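Local coordinates for protein CalG4 (Micromonospora echinospora, PDB 3IA7) that belongs to the GT-B clan and folds into two Rossmann-like halves, each built round a parallel sheet flanked by helices, that face one another across a cleft, at residues Pro194-Pro199 with Gln377-Ser382; Trp224-Pro229 with Leu295-Ala300; Val236-Gln241 with Glu247-Cys252; Glu312-Gly317 with Glu371-Met376; Leu342-Arg347 with Glu361-Asp366. One frame throughout, in Å; residues are numbered along the deposited sequence.

Contact 3 is wholly buried, and contact 4 nearly so. Both are apolar, with aromatic rings set among aliphatic groups and sulfur or selenium side chains. Contacts 1, 2 and 5 are partly buried. Contacts 1 and 4 share helix 367-381; contact 1 ties it to a loop from the other sheet, with a polar pair beside its apolar one. Contacts 2, 3 and 5 all reach the C-terminal sheet. Contact 2 is the metal site: its calcium ion also binds the second subunit. Contact 5 is small and sits at the outermost strand, 343-345. Contacts 4 and 5 touch through Leu342, and contacts 2 and 4 through Leu295.

Contact 1: residues Pro194-Pro199 with Gln377-Ser382; sequences PKSFQP and QRDILS
Pro194 runs alongside Ile380, and next to them Ser196 meets Asp379. The contact joins the two halves of the GT-B fold. Residues 194-199 follow strand 189-191 of the N-terminal sheet, while 377-382 is the end of helix 367-381 in the C-terminal half. Pro194 supplies the apolar surface. Its CG sits 3.5 Å from Ile380 CG1, and its CB is 3.9 Å from the same Ile380 CG1. The CB also faces the backbone between Asp379 and Ile380, with Pro194 CB 4.2 Å from Asp379 C. Leu311 and Met376 add to the cover of Pro194, and Phe314 packs on Ile380.

Pro194 also starts a short 3-10 turn at 195-197, in which Phe197 N bonds to Pro194 O at 2.9 Å. This turn puts Ser196 opposite the carboxylate. Ser196 chi1 is 57°, a setting that tucks OG over its own backbone and turns it to the carboxylate of Asp379. Ser196 OG donates to Asp379 OD2 at 2.5 Å. It meets OD2 on the anti side, 24° out of the carboxylate plane. The bond is very short and Asp379 has a second modelled conformer, so its exact length is doubtful. Asp379 CB, at 3.6 Å from Ser196 OG, flanks the same hydroxyl. A second serine bonds back into the helix: Ser382 OG donates to Asp379 O at 3.0 Å, tilted 30° from the carbonyl plane.

Contact 2: residues Trp224-Pro229 with Leu295-Ala300; sequences WQPPRP and LAHARA. With CA (calcium ion), chain E.
His297 and Gln225 share a calcium ion, and Trp224 and Pro226 pack against the imidazole from the same side. This is an intersubunit metal site on the C-terminal half of the GT-B fold. His297 NE2 binds the calcium at 2.6 Å, and the metal lies in the ring plane. Gln225 OE1 binds it at 2.4 Å. Two waters are ligands too, and Leu42 O and Glu46 of the second subunit add theirs.

The Gln225 backbone turns its side chain away from His297. A bend at chi2 (-72°) brings the amide back, so that OE1 comes to 3.5 Å from His297 NE2. The amide and imidazole planes stand 77° apart, both oxygen and nitrogen aimed at one ion. His297 ND1 is bonded to Ser293 O. This fixes the rotation of the ring and is consistent with NE2 carrying the lone pair to the metal.

Trp224 has CG anti to the backbone N, which brings the six-membered-ring edge of the indole up to His297, with ND1 near the indole plane. The two rings form an offset edge-to-face pair with planes at 65°. Trp224 CZ3 is 3.8 Å from His297 ND1, while the indole NE1 bonds to Glu284. Pro226 meets the imidazole over one face. Its ring makes a CH-pi contact there, with Pro226 CD 3.6 Å from the centroid of the His297 ring.

Contact 3: residues Val236-Gln241 with Glu247-Cys252; sequences VSLGNQ and EFFRAC
Leu238 reaches from the loop after strand 233-237 to Phe248 and Phe249 on helix 246-256. Its CB is the first to touch, 4.2 Å from Phe249 CZ. Its CG comes closer, 3.8 Å from Phe249 CZ, and also lies near Phe248 CE2. There the chain forks. CD1 makes the nearest approach, 3.6 Å from Phe248 CD2, and it also stays near Phe249 CZ. CD2 takes the neighbouring ring atom, with Leu238 CD2 3.8 Å from Phe248 CE2. One leucine thus meets both rings: Leu238 and Phe249 run antiparallel alongside each other, while Phe248 is crossed at a slant.

Val236, two residues earlier on the strand, uses one methyl. With CG1 anti to the backbone N (chi1 180°), that methyl is set among three helix residues. Val236 CG1 is 3.9 Å from Phe248 CE2 and 4.0 Å from Phe249 CE1, which it meets at the ring edge. Cys252 SG is the third neighbour, 4.1 Å from Val236 CG1. The sulfur also lies over one face of the Phe248 ring, toward its rim.

No hydrogen bond crosses the contact. Leu238 O is served within its own loop: Gln241 NE2 donates to it at 2.8 Å, in the carbonyl plane. Phe326 meets the Phe248 ring, and Leu302 and Met265 from the two flanking strands add to the apolar layer. This is the strand-to-helix packing of a beta-alpha-beta unit, here strand 233-237, helix 246-256 and strand 262-266 of the Rossmann-like C-terminal half.

Contact 4: residues Glu312-Gly317 with Glu371-Met376; sequences EAFAAG and ERVRRM
Phe314 is the first residue of 312-317 to touch the other helix, and it meets both Val373 and Met376. Its CG is anti to the carbonyl carbon (chi1 -63°), which turns the ring toward helix 367-381. One side of the ring serves each partner. Phe314 CD1 lies 3.8 Å from Val373 CG1, and further out Phe314 CE1 lies 4.1 Å from Val373 CG2. The two side chains cross at about a right angle. On the other flank Phe314 CD2 is 3.7 Å from Met376 CG, and Phe314 CB is 3.8 Å from the same Met376 CG. Met376 is modelled as selenomethionine. It touches the phenylalanine through CG, and its chain bends at chi2 and chi3 beyond that point.

Next, the carbonyl of Ala315 is bonded by Gln377 NE2 on the facing helix. Ala316 turns outward and packs on Leu295. Gly317 then closes the helix as a Schellman motif. Its phi is positive, 64°, and Gly317 N bonds back to Phe314 O at 2.8 Å. The backbones come close here, with Gly317 CA 5.1 Å from Arg374 CA. Val373 fills the angle: its CG1 is 3.5 Å from Gly317 C and also touches the carbonyl O. The same methyl therefore meets both the ring and the capping turn.

No hydrogen bond links 312-317 with 371-376. Leu342, just before strand 343-345, also packs on Phe314. The result is helix-to-helix packing in the C-terminal Rossmann-like half, where helices 307-315 and 367-381 pack side by side, with Phe314 also reaching Leu320 of strand 320-322.

Contact 5: residues Leu342-Arg347 with Glu361-Asp366; sequences LGSVLR and ERLAAD
Asp366 OD1, three residues past the Leu363 that packs on Gly343 and Ser344, is gripped by the backbone N of Val369 and, weakly, by that of Ala368. Asp366 thus N-caps helix 367-381, just after helix 353-365. Its own N bonds to Leu363 O at 3.0 Å, so Asp366 is bonded back to the helix before it and forward to the one after it.

Leu363 carries the contact. Its CG is anti to the backbone N (chi1 172°), which directs the side chain at the strand. CD1 lies over the backbone there, 3.8 Å from Ser344 N and 3.9 Å from Gly343 CA. Ser344 adds its hydroxyl: Ser344 OG is 4.0 Å from both CB and CD1 of Leu363. The contact is pure van der Waals packing, and no hydrogen bond crosses it.

Strand 343-345 is the outermost strand on its side of the C-terminal sheet. Ser344 pairs by backbone bonds with Leu320 and Leu322 of the neighbouring strand. Leu363 packs on Val321 of that strand, on Pro319 before it, and on Val369 of the following helix. Helix 353-365 is thereby laid against the edge of the sheet, with helix 367-381 starting beside it.

Contact 1: residues Pro194-Pro199 with Gln377-Ser382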
# COMPACT_ATOMS: atom_id res chain seq x y z
N PRO A 194 -7.82 1.07 15.03
CA PRO A 194 -7.65 0.04 16.06
C PRO A 194 -8.58 0.34 17.20
O PRO A 194 -8.84 1.51 17.53
CB PRO A 194 -6.17 0.14 16.44
CG PRO A 194 -5.81 1.59 16.24
CD PRO A 194 -6.66 1.99 14.96
N LYS A 195 -9.10 -0.71 17.83
CA LYS A 195 -10.09 -0.52 18.86
C LYS A 195 -9.61 0.41 20.00
O LYS A 195 -10.39 1.19 20.59
CB LYS A 195 -10.52 -1.88 19.43
CG LYS A 195 -11.76 -1.77 20.30
CD LYS A 195 -12.26 -3.20 20.68
CE LYS A 195 -13.64 -3.12 21.33
NZ LYS A 195 -14.04 -4.48 21.71
N SER A 196 -8.32 0.33 20.34
CA SER A 196 -7.87 1.11 21.47
C SER A 196 -7.93 2.61 21.20
O SER A 196 -7.76 3.41 22.13
CB SER A 196 -6.44 0.72 21.89
OG SER A 196 -5.56 0.88 20.80
N PHE A 197 -7.96 2.99 19.92
CA PHE A 197 -7.96 4.41 19.56
C PHE A 197 -9.41 4.95 19.67
O PHE A 197 -9.62 6.16 19.74
CB PHE A 197 -7.45 4.61 18.12
CG PHE A 197 -7.09 6.04 17.79
CD1 PHE A 197 -6.10 6.70 18.53
CD2 PHE A 197 -7.70 6.71 16.73
CE1 PHE A 197 -5.73 8.06 18.24
CE2 PHE A 197 -7.31 8.06 16.40
CZ PHE A 197 -6.31 8.71 17.18
N GLN A 198 -10.39 4.05 19.72
CA GLN A 198 -11.80 4.45 19.84
C GLN A 198 -12.22 4.93 21.26
O GLN A 198 -12.15 4.15 22.26
CB GLN A 198 -12.69 3.27 19.43
CG GLN A 198 -14.16 3.47 19.72
CD GLN A 198 -14.83 4.45 18.73
OE1 GLN A 198 -14.54 4.43 17.53
NE2 GLN A 198 -15.77 5.29 19.23
N PRO A 199 -12.76 6.18 21.37
CA PRO A 199 -13.34 6.61 22.67
C PRO A 199 -14.49 5.67 23.12
O PRO A 199 -15.28 5.26 22.25
CB PRO A 199 -13.90 8.03 22.37
CG PRO A 199 -13.14 8.51 21.13
CD PRO A 199 -12.86 7.22 20.32
N GLN A 377 1.10 0.54 18.21
CA GLN A 377 1.60 -0.18 17.04
C GLN A 377 1.14 -1.64 17.03
O GLN A 377 0.72 -2.17 15.98
CB GLN A 377 3.14 -0.11 16.97
CG GLN A 377 3.79 -0.95 15.84
CD GLN A 377 5.33 -0.78 15.81
OE1 GLN A 377 5.95 -0.62 16.84
NE2 GLN A 377 5.93 -0.85 14.63
N ARG A 378 1.25 -2.29 18.17
CA ARG A 378 0.82 -3.70 18.30
C ARG A 378 -0.70 -3.82 18.09
O ARG A 378 -1.11 -4.74 17.37
CB ARG A 378 1.35 -4.31 19.62
CG ARG A 378 2.94 -4.55 19.60
CD ARG A 378 3.43 -5.24 18.27
NE ARG A 378 4.67 -4.65 17.69
CZ ARG A 378 5.40 -5.17 16.69
NH1 ARG A 378 5.06 -6.33 16.12
NH2 ARG A 378 6.50 -4.55 16.26
N ASP A 379 -1.48 -2.89 18.66
CA ASP A 379 -2.94 -2.85 18.45
C ASP A 379 -3.26 -2.79 16.96
O ASP A 379 -4.01 -3.65 16.46
CB ASP A 379 -3.57 -1.68 19.20
CG ASP A 379 -3.50 -1.84 20.69
OD1 ASP A 379 -3.12 -2.92 21.19
OD2 ASP A 379 -3.84 -0.88 21.39
N ILE A 380 -2.62 -1.86 16.26
CA ILE A 380 -2.84 -1.67 14.83
C ILE A 380 -2.46 -2.93 14.05
O ILE A 380 -3.21 -3.37 13.15
CB ILE A 380 -2.06 -0.45 14.28
CG1 ILE A 380 -2.67 0.85 14.87
CG2 ILE A 380 -2.02 -0.44 12.68
CD1 ILE A 380 -1.74 2.09 14.71
N LEU A 381 -1.29 -3.48 14.36
CA LEU A 381 -0.83 -4.67 13.66
C LEU A 381 -1.80 -5.83 13.87
O LEU A 381 -2.06 -6.60 12.95
CB LEU A 381 0.61 -5.04 14.02
CG LEU A 381 1.01 -6.48 13.61
CD1 LEU A 381 1.29 -6.56 12.09
CD2 LEU A 381 2.15 -7.09 14.46
N SER A 382 -2.40 -5.92 15.05
CA SER A 382 -3.32 -7.02 15.33
C SER A 382 -4.78 -6.74 14.92
O SER A 382 -5.64 -7.56 15.16
CB SER A 382 -3.19 -7.42 16.81
OG SER A 382 -3.88 -6.47 17.57

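Contact 2: residues Trp224-Pro229 with Leu295-Ala300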
# COMPACT_ATOMS: atom_id res chain seq x y z
N TRP A 224 13.46 4.42 0.23
CA TRP A 224 14.33 5.46 0.77
C TRP A 224 15.15 4.88 1.96
O TRP A 224 14.61 4.10 2.74
CB TRP A 224 13.45 6.62 1.23
CG TRP A 224 14.18 7.76 1.87
CD1 TRP A 224 14.60 8.93 1.26
CD2 TRP A 224 14.58 7.86 3.24
NE1 TRP A 224 15.22 9.75 2.19
CE2 TRP A 224 15.24 9.11 3.40
CE3 TRP A 224 14.46 7.00 4.35
CZ2 TRP A 224 15.75 9.53 4.63
CZ3 TRP A 224 14.97 7.42 5.56
CH2 TRP A 224 15.61 8.67 5.69
N GLN A 225 16.43 5.25 2.06
CA GLN A 225 17.29 4.88 3.19
C GLN A 225 17.89 6.15 3.86
O GLN A 225 18.14 7.15 3.18
CB GLN A 225 18.42 3.93 2.73
CG GLN A 225 17.99 2.62 1.96
CD GLN A 225 17.32 1.56 2.89
OE1 GLN A 225 17.37 1.67 4.11
NE2 GLN A 225 16.68 0.54 2.30
N PRO A 226 18.15 6.11 5.19
CA PRO A 226 18.71 7.27 5.87
C PRO A 226 20.20 7.44 5.46
O PRO A 226 20.79 6.47 4.94
CB PRO A 226 18.56 6.89 7.37
CG PRO A 226 18.61 5.40 7.40
CD PRO A 226 17.94 4.97 6.10
N PRO A 227 20.78 8.63 5.69
CA PRO A 227 22.17 8.89 5.31
C PRO A 227 23.22 8.21 6.20
O PRO A 227 24.34 8.04 5.75
CB PRO A 227 22.30 10.41 5.41
CG PRO A 227 21.33 10.77 6.49
CD PRO A 227 20.15 9.83 6.26
N ARG A 228 22.88 7.89 7.45
CA ARG A 228 23.75 7.10 8.34
C ARG A 228 22.82 6.15 9.07
O ARG A 228 21.66 6.49 9.25
CB ARG A 228 24.45 7.95 9.39
CG ARG A 228 24.98 9.27 8.93
CD ARG A 228 25.69 10.04 10.07
NE ARG A 228 24.80 10.59 11.10
CZ ARG A 228 24.00 11.64 10.93
NH1 ARG A 228 23.91 12.21 9.72
NH2 ARG A 228 23.21 12.09 11.93
N PRO A 229 23.32 4.98 9.49
CA PRO A 229 22.49 3.96 10.13
C PRO A 229 21.66 4.46 11.32
O PRO A 229 20.47 4.10 11.48
CB PRO A 229 23.52 2.93 10.61
CG PRO A 229 24.63 3.07 9.65
CD PRO A 229 24.71 4.53 9.31
N LEU A 295 9.13 6.47 7.64
CA LEU A 295 8.65 6.19 9.03
C LEU A 295 9.36 5.01 9.63
O LEU A 295 9.58 4.98 10.85
CB LEU A 295 7.12 5.97 9.12
CG LEU A 295 6.29 7.26 8.93
CD1 LEU A 295 4.82 7.02 8.55
CD2 LEU A 295 6.41 8.18 10.11
N ALA A 296 9.71 4.02 8.81
CA ALA A 296 10.43 2.86 9.38
C ALA A 296 11.75 3.24 10.07
O ALA A 296 12.24 2.49 10.88
CB ALA A 296 10.65 1.72 8.31
N HIS A 297 12.34 4.39 9.72
CA HIS A 297 13.61 4.85 10.29
C HIS A 297 13.39 6.05 11.22
O HIS A 297 14.32 6.50 11.88
CB HIS A 297 14.62 5.23 9.20
CG HIS A 297 14.87 4.14 8.21
ND1 HIS A 297 14.10 3.99 7.07
CD2 HIS A 297 15.76 3.13 8.20
CE1 HIS A 297 14.52 2.92 6.41
NE2 HIS A 297 15.54 2.39 7.06
N ALA A 298 12.18 6.62 11.22
CA ALA A 298 11.95 7.89 11.91
C ALA A 298 11.94 7.77 13.46
O ALA A 298 11.44 6.79 14.00
CB ALA A 298 10.64 8.55 11.42
N ARG A 299 12.40 8.81 14.13
CA ARG A 299 12.30 8.90 15.60
C ARG A 299 11.05 9.66 15.99
O ARG A 299 10.61 9.60 17.14
CB ARG A 299 13.47 9.70 16.20
CG ARG A 299 14.84 9.25 15.90
CD ARG A 299 15.44 8.20 16.85
NE ARG A 299 16.73 7.75 16.34
CZ ARG A 299 17.90 7.89 16.96
NH1 ARG A 299 17.99 8.47 18.15
NH2 ARG A 299 19.02 7.44 16.38
N ALA A 300 10.52 10.44 15.05
CA ALA A 300 9.34 11.23 15.28
C ALA A 300 8.76 11.63 13.95
O ALA A 300 9.47 11.64 12.92
CB ALA A 300 9.66 12.55 16.10
CA CA E . 16.75 0.40 6.01
O HOH W 1 17.31 -0.56 8.03
O HOH W 2 18.80 1.38 6.62

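Contact 3: residues Val236-Gln241 with Glu247-Cys252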
# COMPACT_ATOMS: atom_id res chain seq x y z
N VAL A 236 8.33 15.19 8.24
CA VAL A 236 7.43 16.32 8.34
C VAL A 236 6.42 16.27 7.18
O VAL A 236 6.80 16.20 5.99
CB VAL A 236 8.18 17.68 8.23
CG1 VAL A 236 7.13 18.83 8.35
CG2 VAL A 236 9.26 17.78 9.30
N SER A 237 5.14 16.31 7.50
CA SER A 237 4.13 16.28 6.42
C SER A 237 2.89 17.04 6.83
O SER A 237 2.45 16.86 7.95
CB SER A 237 3.77 14.82 6.14
OG SER A 237 2.84 14.77 5.07
N LEU A 238 2.29 17.83 5.94
CA LEU A 238 1.03 18.50 6.27
C LEU A 238 -0.11 18.01 5.38
O LEU A 238 -1.16 18.64 5.31
CB LEU A 238 1.16 20.02 6.10
CG LEU A 238 2.14 20.79 7.01
CD1 LEU A 238 1.98 22.32 6.75
CD2 LEU A 238 1.90 20.45 8.47
N GLY A 239 0.13 16.90 4.69
CA GLY A 239 -0.79 16.36 3.70
C GLY A 239 -0.67 17.06 2.34
O GLY A 239 0.26 17.84 2.08
N ASN A 240 -1.62 16.76 1.47
CA ASN A 240 -1.65 17.32 0.14
C ASN A 240 -2.40 18.65 0.20
O ASN A 240 -3.57 18.74 -0.21
CB ASN A 240 -2.34 16.34 -0.80
CG ASN A 240 -1.97 16.54 -2.24
OD1 ASN A 240 -0.82 16.83 -2.57
ND2 ASN A 240 -2.94 16.37 -3.12
N GLN A 241 -1.73 19.66 0.77
CA GLN A 241 -2.35 20.93 1.13
C GLN A 241 -2.68 21.72 -0.12
O GLN A 241 -1.78 22.03 -0.90
CB GLN A 241 -1.41 21.76 2.02
CG GLN A 241 -1.29 21.29 3.47
CD GLN A 241 -2.43 21.78 4.37
OE1 GLN A 241 -2.94 22.89 4.21
NE2 GLN A 241 -2.81 20.94 5.32
N GLU A 247 6.42 28.87 4.51
CA GLU A 247 7.04 29.43 5.72
C GLU A 247 7.23 28.36 6.80
O GLU A 247 8.29 28.28 7.43
CB GLU A 247 6.16 30.57 6.26
CG GLU A 247 4.69 30.18 6.56
CD GLU A 247 3.75 30.19 5.31
OE1 GLU A 247 4.10 30.81 4.27
OE2 GLU A 247 2.65 29.59 5.40
N PHE A 248 6.21 27.52 6.98
CA PHE A 248 6.29 26.45 7.96
C PHE A 248 7.44 25.49 7.60
O PHE A 248 8.28 25.16 8.45
CB PHE A 248 4.96 25.70 8.07
CG PHE A 248 5.03 24.52 8.98
CD1 PHE A 248 5.11 24.71 10.37
CD2 PHE A 248 5.07 23.22 8.47
CE1 PHE A 248 5.19 23.61 11.23
CE2 PHE A 248 5.16 22.10 9.33
CZ PHE A 248 5.22 22.32 10.73
N PHE A 249 7.48 25.04 6.34
CA PHE A 249 8.54 24.12 5.92
C PHE A 249 9.94 24.77 6.06
O PHE A 249 10.88 24.13 6.52
CB PHE A 249 8.26 23.60 4.50
CG PHE A 249 7.04 22.71 4.42
CD1 PHE A 249 7.00 21.47 5.10
CD2 PHE A 249 5.92 23.11 3.67
CE1 PHE A 249 5.85 20.66 5.03
CE2 PHE A 249 4.79 22.32 3.59
CZ PHE A 249 4.76 21.10 4.27
N ARG A 250 10.06 26.04 5.68
CA ARG A 250 11.33 26.78 5.86
C ARG A 250 11.73 26.84 7.34
O ARG A 250 12.88 26.61 7.66
CB ARG A 250 11.26 28.18 5.25
CG ARG A 250 11.00 28.22 3.72
CD ARG A 250 11.22 29.63 3.14
NE ARG A 250 10.19 30.56 3.59
CZ ARG A 250 9.24 31.08 2.80
NH1 ARG A 250 9.18 30.75 1.50
NH2 ARG A 250 8.35 31.92 3.31
N ALA A 251 10.75 27.11 8.23
CA ALA A 251 10.95 27.11 9.69
C ALA A 251 11.42 25.77 10.21
O ALA A 251 12.28 25.72 11.06
CB ALA A 251 9.68 27.51 10.40
N CYS A 252 10.84 24.68 9.67
CA CYS A 252 11.24 23.30 10.02
C CYS A 252 12.66 23.04 9.59
O CYS A 252 13.44 22.47 10.36
CB CYS A 252 10.29 22.25 9.37
SG CYS A 252 8.69 22.16 10.18

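Contact 4: residues Glu312-Gly317 with Glu371-Met376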
# COMPACT_ATOMS: atom_id res chain seq x y z
N GLU A 312 -0.85 5.89 10.33
CA GLU A 312 0.35 5.54 9.57
C GLU A 312 1.62 5.63 10.44
O GLU A 312 2.43 4.67 10.44
CB GLU A 312 0.52 6.49 8.39
CG GLU A 312 1.40 5.97 7.32
CD GLU A 312 0.58 5.27 6.29
OE1 GLU A 312 -0.05 5.98 5.46
OE2 GLU A 312 0.53 4.01 6.32
N ALA A 313 1.79 6.75 11.16
CA ALA A 313 2.89 6.94 12.12
C ALA A 313 2.85 5.85 13.20
O ALA A 313 3.84 5.14 13.45
CB ALA A 313 2.86 8.38 12.78
N PHE A 314 1.67 5.63 13.80
CA PHE A 314 1.65 4.62 14.84
C PHE A 314 1.89 3.18 14.33
O PHE A 314 2.50 2.42 15.05
CB PHE A 314 0.33 4.69 15.60
CG PHE A 314 0.13 6.00 16.32
CD1 PHE A 314 1.21 6.81 16.71
CD2 PHE A 314 -1.15 6.42 16.59
CE1 PHE A 314 1.01 8.02 17.40
CE2 PHE A 314 -1.39 7.57 17.26
CZ PHE A 314 -0.32 8.41 17.65
N ALA A 315 1.44 2.84 13.10
CA ALA A 315 1.74 1.51 12.48
C ALA A 315 3.25 1.24 12.50
O ALA A 315 3.67 0.09 12.58
CB ALA A 315 1.24 1.44 11.01
N ALA A 316 4.04 2.30 12.41
CA ALA A 316 5.49 2.15 12.43
C ALA A 316 6.11 2.40 13.82
O ALA A 316 7.36 2.45 13.95
CB ALA A 316 6.15 3.04 11.34
N GLY A 317 5.26 2.60 14.83
CA GLY A 317 5.71 2.93 16.21
C GLY A 317 6.44 4.26 16.33
O GLY A 317 7.29 4.41 17.18
N GLU A 371 6.75 4.10 24.70
CA GLU A 371 6.08 2.87 25.14
C GLU A 371 4.57 2.79 24.82
O GLU A 371 4.11 1.74 24.35
CB GLU A 371 6.32 2.60 26.62
CG GLU A 371 5.90 1.19 27.07
CD GLU A 371 6.54 -0.00 26.29
OE1 GLU A 371 7.54 0.16 25.53
OE2 GLU A 371 6.04 -1.13 26.47
N ARG A 372 3.84 3.88 25.03
CA ARG A 372 2.41 3.93 24.67
C ARG A 372 2.24 3.79 23.14
O ARG A 372 1.33 3.09 22.66
CB ARG A 372 1.76 5.21 25.18
CG ARG A 372 1.61 5.26 26.70
CD ARG A 372 0.78 6.41 27.16
NE ARG A 372 1.41 7.71 26.97
CZ ARG A 372 2.16 8.35 27.87
NH1 ARG A 372 2.40 7.80 29.07
NH2 ARG A 372 2.66 9.54 27.59
N VAL A 373 3.13 4.43 22.39
CA VAL A 373 3.08 4.33 20.92
C VAL A 373 3.40 2.86 20.46
O VAL A 373 2.79 2.33 19.49
CB VAL A 373 3.99 5.40 20.25
CG1 VAL A 373 4.02 5.16 18.75
CG2 VAL A 373 3.42 6.82 20.51
N ARG A 374 4.34 2.22 21.11
CA ARG A 374 4.65 0.82 20.77
C ARG A 374 3.45 -0.12 21.05
O ARG A 374 3.18 -1.02 20.27
CB ARG A 374 5.91 0.37 21.48
CG ARG A 374 7.11 0.95 20.79
CD ARG A 374 8.38 0.40 21.28
NE ARG A 374 9.50 1.19 20.78
CZ ARG A 374 10.69 1.21 21.38
NH1 ARG A 374 10.87 0.51 22.49
NH2 ARG A 374 11.67 1.93 20.88
N ARG A 375 2.73 0.13 22.14
CA ARG A 375 1.47 -0.60 22.42
C ARG A 375 0.44 -0.32 21.35
O ARG A 375 -0.26 -1.24 20.87
CB ARG A 375 0.94 -0.26 23.83
CG ARG A 375 1.71 -0.97 24.97
CD ARG A 375 0.83 -2.07 25.68
NE ARG A 375 1.09 -2.14 27.12
CZ ARG A 375 0.20 -2.53 28.05
NH1 ARG A 375 -1.04 -2.89 27.70
NH2 ARG A 375 0.54 -2.55 29.33
N MSE A 376 0.35 0.94 20.92
CA MSE A 376 -0.59 1.28 19.81
C MSE A 376 -0.20 0.60 18.50
O MSE A 376 -1.06 0.18 17.74
CB MSE A 376 -0.69 2.82 19.58
CG MSE A 376 -1.67 3.22 18.43
SE MSE A 376 -3.52 2.59 18.81
CE MSE A 376 -4.11 3.68 20.26

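Contact 5: residues Leu342-Arg347 with Glu361-Asp366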
# COMPACT_ATOMS: atom_id res chain seq x y z
N LEU A 342 0.07 9.92 23.08
CA LEU A 342 0.79 9.30 21.95
C LEU A 342 1.53 10.35 21.13
O LEU A 342 2.17 10.04 20.11
CB LEU A 342 -0.19 8.56 21.01
CG LEU A 342 -1.05 7.50 21.71
CD1 LEU A 342 -2.12 6.98 20.72
CD2 LEU A 342 -0.12 6.35 22.19
N GLY A 343 1.42 11.60 21.56
CA GLY A 343 2.05 12.73 20.86
C GLY A 343 1.84 14.03 21.65
O GLY A 343 1.03 14.10 22.58
N SER A 344 2.58 15.04 21.25
CA SER A 344 2.41 16.39 21.74
C SER A 344 1.82 17.29 20.63
O SER A 344 1.64 16.86 19.47
CB SER A 344 3.74 16.91 22.25
OG SER A 344 4.66 17.02 21.17
N VAL A 345 1.48 18.51 21.00
CA VAL A 345 0.87 19.44 20.07
C VAL A 345 1.60 20.78 20.14
O VAL A 345 1.97 21.23 21.22
CB VAL A 345 -0.65 19.59 20.37
CG1 VAL A 345 -0.91 20.20 21.76
CG2 VAL A 345 -1.34 20.41 19.28
N LEU A 346 1.85 21.39 18.98
CA LEU A 346 2.33 22.77 18.93
C LEU A 346 1.20 23.68 18.47
O LEU A 346 0.46 23.33 17.55
CB LEU A 346 3.50 22.92 17.96
CG LEU A 346 4.87 22.32 18.36
CD1 LEU A 346 5.77 22.28 17.17
CD2 LEU A 346 5.48 23.17 19.44
N ARG A 347 1.08 24.84 19.10
CA ARG A 347 0.14 25.86 18.62
C ARG A 347 0.76 26.80 17.60
O ARG A 347 1.98 26.83 17.46
CB ARG A 347 -0.50 26.66 19.78
CG ARG A 347 -1.30 25.79 20.76
CD ARG A 347 -2.31 24.84 20.09
NE ARG A 347 -2.93 23.94 21.06
CZ ARG A 347 -3.96 23.12 20.81
NH1 ARG A 347 -4.52 23.08 19.60
NH2 ARG A 347 -4.42 22.34 21.78
N GLU A 361 12.52 17.33 19.95
CA GLU A 361 13.54 16.61 20.70
C GLU A 361 12.95 16.04 22.00
O GLU A 361 13.21 14.89 22.36
CB GLU A 361 14.77 17.47 20.92
CG GLU A 361 15.63 17.42 19.63
CD GLU A 361 16.86 18.30 19.64
OE1 GLU A 361 17.11 19.08 20.60
OE2 GLU A 361 17.60 18.20 18.65
N ARG A 362 12.14 16.85 22.66
CA ARG A 362 11.51 16.46 23.92
C ARG A 362 10.61 15.24 23.68
O ARG A 362 10.65 14.27 24.43
CB ARG A 362 10.70 17.62 24.45
CG ARG A 362 9.75 17.26 25.52
CD ARG A 362 9.06 18.49 26.04
NE ARG A 362 10.04 19.51 26.44
CZ ARG A 362 10.70 19.49 27.60
NH1 ARG A 362 10.52 18.48 28.47
NH2 ARG A 362 11.54 20.46 27.90
N LEU A 363 9.80 15.31 22.64
CA LEU A 363 8.83 14.23 22.31
C LEU A 363 9.59 12.94 21.97
O LEU A 363 9.29 11.85 22.49
CB LEU A 363 7.93 14.64 21.14
CG LEU A 363 7.17 13.31 20.85
CD1 LEU A 363 5.87 13.27 21.62
CD2 LEU A 363 7.08 12.96 19.39
N ALA A 364 10.62 13.07 21.13
CA ALA A 364 11.38 11.91 20.67
C ALA A 364 12.12 11.27 21.82
O ALA A 364 12.34 10.09 21.76
CB ALA A 364 12.36 12.29 19.57
N ALA A 365 12.51 12.04 22.87
CA ALA A 365 13.20 11.47 24.03
C ALA A 365 12.26 10.93 25.09
O ALA A 365 12.72 10.34 26.02
CB ALA A 365 14.18 12.50 24.66
N ASP A 366 10.94 11.15 24.95
CA ASP A 366 9.99 10.79 26.02
C ASP A 366 9.71 9.28 25.99
O ASP A 366 8.95 8.79 25.11
CB ASP A 366 8.67 11.56 25.87
CG ASP A 366 7.73 11.39 27.08
OD1 ASP A 366 7.57 10.28 27.68
OD2 ASP A 366 7.09 12.41 27.41